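Local coordinates for protein isomaltose glucohydrolase (Kribbella flavida, PDB 5Z3E) that hydrolyses the alpha-1,6-glucosidic linkage of isomaltose from its non-reducing end, yielding beta-D-glucose and D-glucose, at residues Arg105-Arg108 against Gly109-Asp112; Val302-Phe305 against Ala306-Phe310. The protein carries 1 engineered substitution. All blocks are in the same frame, centred on the assembly; numbering follows the deposited sequence.

Contact 1 of 2, residues Arg105-Arg108 against Gly109-Asp112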
loop_
_atom_site.group_PDB
_atom_site.type_symbol
_atom_site.label_atom_id
_atom_site.label_comp_id
_atom_site.label_asym_id
_atom_site.label_seq_id
_atom_site.Cartn_x
_atom_site.Cartn_y
_atom_site.Cartn_z
ATOM N N ARG A 105 3.201 17.379 9.734
ATOM C CA ARG A 105 3.004 18.680 10.349
ATOM C C ARG A 105 4.033 19.678 9.816
ATOM O O ARG A 105 3.735 20.855 9.645
ATOM C CB ARG A 105 3.063 18.612 11.872
ATOM C CG ARG A 105 1.953 17.788 12.526
ATOM C CD ARG A 105 1.956 17.980 14.027
ATOM N NE ARG A 105 1.289 16.881 14.722
ATOM C CZ ARG A 105 1.088 16.845 16.024
ATOM N NH1 ARG A 105 1.368 17.888 16.787
ATOM N NH2 ARG A 105 0.581 15.745 16.577
ATOM N N ARG A 106 5.258 19.215 9.546
ATOM C CA ARG A 106 6.271 20.080 8.971
ATOM C C ARG A 106 5.910 20.588 7.582
ATOM O O ARG A 106 6.514 21.573 7.139
ATOM C CB ARG A 106 7.636 19.392 8.975
ATOM C CG ARG A 106 8.300 19.412 10.329
ATOM C CD ARG A 106 9.364 18.342 10.510
ATOM N NE ARG A 106 10.407 18.484 9.503
ATOM C CZ ARG A 106 11.256 17.513 9.206
ATOM N NH1 ARG A 106 11.208 16.356 9.836
ATOM N NH2 ARG A 106 12.143 17.712 8.243
ATOM N N ARG A 107 4.982 19.925 6.894
ATOM C CA ARG A 107 4.493 20.316 5.582
ATOM C C ARG A 107 3.203 21.127 5.634
ATOM O O ARG A 107 2.613 21.393 4.591
ATOM C CB ARG A 107 4.315 19.084 4.694
ATOM C CG ARG A 107 5.547 18.217 4.538
ATOM C CD ARG A 107 6.748 18.928 4.017
ATOM N NE ARG A 107 7.882 18.030 3.915
ATOM C CZ ARG A 107 8.530 17.688 2.814
ATOM N NH1 ARG A 107 9.538 16.829 2.893
ATOM N NH2 ARG A 107 8.128 18.177 1.619
ATOM N N ARG A 108 2.773 21.562 6.826
ATOM C CA ARG A 108 1.556 22.357 6.937
ATOM C C ARG A 108 1.591 23.575 6.049
ATOM O O ARG A 108 0.611 23.905 5.388
ATOM C CB ARG A 108 1.386 22.760 8.402
ATOM C CG ARG A 108 0.226 23.666 8.713
ATOM C CD ARG A 108 -1.108 22.924 8.776
ATOM N NE ARG A 108 -1.706 22.781 7.481
ATOM C CZ ARG A 108 -2.851 22.173 7.263
ATOM N NH1 ARG A 108 -3.385 21.378 8.159
ATOM N NH2 ARG A 108 -3.423 22.349 6.092
ATOM N N GLY A 109 2.701 24.288 6.088
ATOM C CA GLY A 109 2.831 25.500 5.274
ATOM C C GLY A 109 2.909 25.211 3.792
ATOM O O GLY A 109 2.277 25.901 2.986
ATOM N N GLN A 110 3.629 24.157 3.403
ATOM C CA GLN A 110 3.715 23.768 1.983
ATOM C C GLN A 110 2.327 23.450 1.470
ATOM O O GLN A 110 1.950 23.893 0.375
ATOM C CB GLN A 110 4.688 22.602 1.812
ATOM C CG GLN A 110 4.828 22.146 0.363
ATOM C CD GLN A 110 5.859 21.044 0.179
ATOM O OE1 GLN A 110 6.432 20.552 1.127
ATOM N NE2 GLN A 110 6.065 20.626 -1.067
ATOM N N VAL A 111 1.559 22.654 2.219
ATOM C CA VAL A 111 0.212 22.310 1.798
ATOM C C VAL A 111 -0.674 23.551 1.754
ATOM O O VAL A 111 -1.413 23.752 0.786
ATOM C CB VAL A 111 -0.376 21.199 2.674
ATOM C CG1 VAL A 111 -1.846 21.008 2.446
ATOM C CG2 VAL A 111 0.402 19.910 2.422
ATOM N N ASP A 112 -0.607 24.411 2.770
ATOM C CA ASP A 112 -1.411 25.629 2.742
ATOM C C ASP A 112 -1.073 26.454 1.502
ATOM O O ASP A 112 -1.979 27.031 0.883
ATOM C CB ASP A 112 -1.198 26.446 4.007
ATOM C CG ASP A 112 -1.845 25.803 5.232
ATOM O OD1 ASP A 112 -2.688 24.908 5.066
ATOM O OD2 ASP A 112 -1.502 26.240 6.344
HETATM O O HOH W 1 5.622 23.513 5.373
#
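Arg107 and Arg108 meet Gln110, Val111 and Asp112 in a local contact at the surface, where the chain leaves helix 90-105, makes a type I beta turn over Arg105-Arg108 and starts helix 108-119. Arg107 stands at the N-cap position, and its carbonyl accepts the first i to i+4 backbone bond of the new helix: Val111 N donates to Arg107 O at 2.9 Å with an almost straight N-H...O angle of 173°. The next bond of the series runs from Asp112 N to Arg108 O. A water joins the turn to the helix start, donating to Arg106 O and accepting from Gln110 N.

Two side-chain pairs flank this backbone. Arg107 and Gln110, three residues apart, run side by side, and Arg107 NH2 reaches a lone pair of Gln110 OE1 at 3.0 Å in the carbonyl plane. With guanidinium and amide planes only 14° apart, the two groups meet edge to edge. The other terminal nitrogen, Arg107 NH1, forms a salt bridge with Asp140, so the group is held at two corners. Arg108 sends CG anti to its own nitrogen (chi1 176°) and then folds twice, at chi2 and chi3, which brings its guanidinium across to the Asp112 carboxylate. Arg108 NH2 meets the syn side of Asp112 OD1 at 2.9 Å, an i to i+4 salt bridge tilted out of both planes. Asp183 of helix 175-188 is a second carboxylate partner for that nitrogen. The whole is a tight type I turn linking successive helices of the (alpha/alpha)6 barrel of glycoside hydrolase family 15.

Contact 2 of 2, residues Val302-Phe305 against Ala306-Phe310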
loop_
_atom_site.group_PDB
_atom_site.type_symbol
_atom_site.label_atom_id
_atom_site.label_comp_id
_atom_site.label_asym_id
_atom_site.label_seq_id
_atom_site.Cartn_x
_atom_site.Cartn_y
_atom_site.Cartn_z
ATOM N N VAL A 302 1.819 -13.463 -7.852
ATOM C CA VAL A 302 1.073 -12.496 -8.618
ATOM C C VAL A 302 1.989 -11.435 -9.249
ATOM O O VAL A 302 2.772 -10.760 -8.555
ATOM C CB VAL A 302 -0.018 -11.829 -7.740
ATOM C CG1 VAL A 302 -0.766 -10.762 -8.505
ATOM C CG2 VAL A 302 -0.986 -12.858 -7.198
ATOM N N HIS A 303 1.871 -11.269 -10.563
ATOM C CA HIS A 303 2.568 -10.241 -11.306
ATOM C C HIS A 303 1.888 -8.874 -11.133
ATOM O O HIS A 303 0.698 -8.781 -10.820
ATOM C CB HIS A 303 2.560 -10.593 -12.801
ATOM C CG HIS A 303 3.366 -11.811 -13.152
ATOM N ND1 HIS A 303 4.733 -11.817 -13.060
ATOM C CD2 HIS A 303 3.004 -13.004 -13.654
ATOM C CE1 HIS A 303 5.193 -12.982 -13.466
ATOM N NE2 HIS A 303 4.178 -13.726 -13.854
ATOM N N ARG A 304 2.643 -7.821 -11.395
ATOM C CA ARG A 304 2.110 -6.466 -11.259
ATOM C C ARG A 304 1.191 -6.087 -12.412
ATOM O O ARG A 304 0.079 -5.606 -12.211
ATOM C CB ARG A 304 3.233 -5.441 -11.104
ATOM C CG ARG A 304 4.179 -5.735 -9.955
ATOM C CD ARG A 304 5.045 -4.582 -9.548
ATOM N NE ARG A 304 5.919 -4.176 -10.653
ATOM C CZ ARG A 304 6.711 -3.103 -10.622
ATOM N NH1 ARG A 304 6.768 -2.350 -9.533
ATOM N NH2 ARG A 304 7.417 -2.774 -11.674
ATOM N N PHE A 305 1.670 -6.247 -13.656
ATOM C CA PHE A 305 0.919 -5.838 -14.831
ATOM C C PHE A 305 1.616 -6.479 -16.049
ATOM O O PHE A 305 2.783 -6.794 -15.988
ATOM C CB PHE A 305 0.857 -4.251 -14.985
ATOM C CG PHE A 305 2.193 -3.538 -14.878
ATOM C CD1 PHE A 305 2.664 -3.137 -13.669
ATOM C CD2 PHE A 305 2.943 -3.172 -16.040
ATOM C CE1 PHE A 305 3.867 -2.515 -13.551
ATOM C CE2 PHE A 305 4.167 -2.523 -15.859
ATOM C CZ PHE A 305 4.650 -2.218 -14.662
ATOM N N ALA A 306 0.881 -6.633 -17.136
ATOM C CA ALA A 306 1.366 -7.428 -18.286
ATOM C C ALA A 306 2.691 -6.914 -18.905
ATOM O O ALA A 306 3.478 -7.734 -19.324
ATOM C CB ALA A 306 0.301 -7.519 -19.323
ATOM N N ALA A 307 2.898 -5.585 -18.982
ATOM C CA ALA A 307 4.151 -5.001 -19.560
ATOM C C ALA A 307 5.338 -4.860 -18.668
ATOM O O ALA A 307 6.385 -4.363 -19.025
ATOM C CB ALA A 307 3.807 -3.624 -20.144
ATOM N N ASP A 308 5.150 -5.411 -17.446
ATOM C CA ASP A 308 6.165 -5.152 -16.466
ATOM C C ASP A 308 7.486 -5.807 -16.900
ATOM O O ASP A 308 7.534 -7.033 -17.060
ATOM C CB ASP A 308 5.645 -5.683 -15.165
ATOM C CG ASP A 308 6.507 -5.302 -13.995
ATOM O OD1 ASP A 308 7.367 -4.388 -14.137
ATOM O OD2 ASP A 308 6.300 -5.878 -12.911
ATOM N N VAL A 309 8.507 -4.966 -17.035
ATOM C CA VAL A 309 9.838 -5.435 -17.380
ATOM C C VAL A 309 10.822 -5.283 -16.226
ATOM O O VAL A 309 11.998 -5.634 -16.334
ATOM C CB VAL A 309 10.394 -4.701 -18.627
ATOM C CG1 VAL A 309 9.549 -5.026 -19.850
ATOM C CG2 VAL A 309 10.434 -3.222 -18.397
ATOM N N PHE A 310 10.316 -4.750 -15.093
ATOM C CA PHE A 310 11.164 -4.483 -13.973
ATOM C C PHE A 310 11.649 -5.815 -13.408
ATOM O O PHE A 310 10.831 -6.636 -12.968
ATOM C CB PHE A 310 10.384 -3.638 -12.968
ATOM C CG PHE A 310 11.128 -3.273 -11.716
ATOM C CD1 PHE A 310 12.281 -2.484 -11.757
ATOM C CD2 PHE A 310 10.621 -3.664 -10.478
ATOM C CE1 PHE A 310 12.895 -2.090 -10.573
ATOM C CE2 PHE A 310 11.259 -3.280 -9.290
ATOM C CZ PHE A 310 12.390 -2.482 -9.338
HETATM O O HOH W 2 5.271 -8.401 -12.463
#
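A type I beta turn from Phe305 to Asp308, followed by an Asx turn at Asp308, shapes this loop close to the active site. Asp308 N closes the first turn on Phe305 O at 3.1 Å, and Phe310 N closes the second on Asp308 OD1. Arg304 grips the Asp308 carboxylate side-on: NE bonds OD2 at 2.9 Å and NH2 bonds OD1 at 2.9 Å, the latter nearly straight at 177°. Both bonds lie in the guanidinium plane, but the carboxylate is turned 36° from it. Arg304 NH2 and Phe310 N approach OD1 from opposite faces of the carboxylate, while OD2 also accepts from a water held by Arg304 N. Phe310 CD2 lies over one face of the guanidinium. The Phe305 ring, turned by chi1 of 50° between its own nitrogen and carbonyl carbon, takes Asp308 CB over one face in a CH-pi contact, 3.6 Å from the centroid. With an alanine in place of Arg304, the Asp308 carboxylate would probably lose its charged mate and a gap would open beside Phe310. Outside the loop, Phe305 meets the Trp197 ring and Phe310 packs edge-to-face on Trp370, while the Arg304 side chain touches Trp316 of strand 315-316 and Leu319 of helix 317-329.

In the fold
Contact 1 comes first along the chain and closes before contact 2 opens. They lie on opposite sides of the chain's centre, with their own centres 36 Å apart and nearest atoms about 23 Å apart. Both fall within the glycoside hydrolase family 15 range, but residues 105-112 form a peripheral connection between helices 90-105 and 108-119 of the (alpha/alpha)6 barrel, whereas residues 302-310 form a loop between strands 301-302 and 315-316. Contact 2 shapes that loop beside the active site, with the Phe305 side chain about 5 Å from that of Asp195, a predicted proton acceptor, and the Phe310 side chain about 6 Å from that of Ala355, the engineered replacement of a residue inferred to be a proton acceptor.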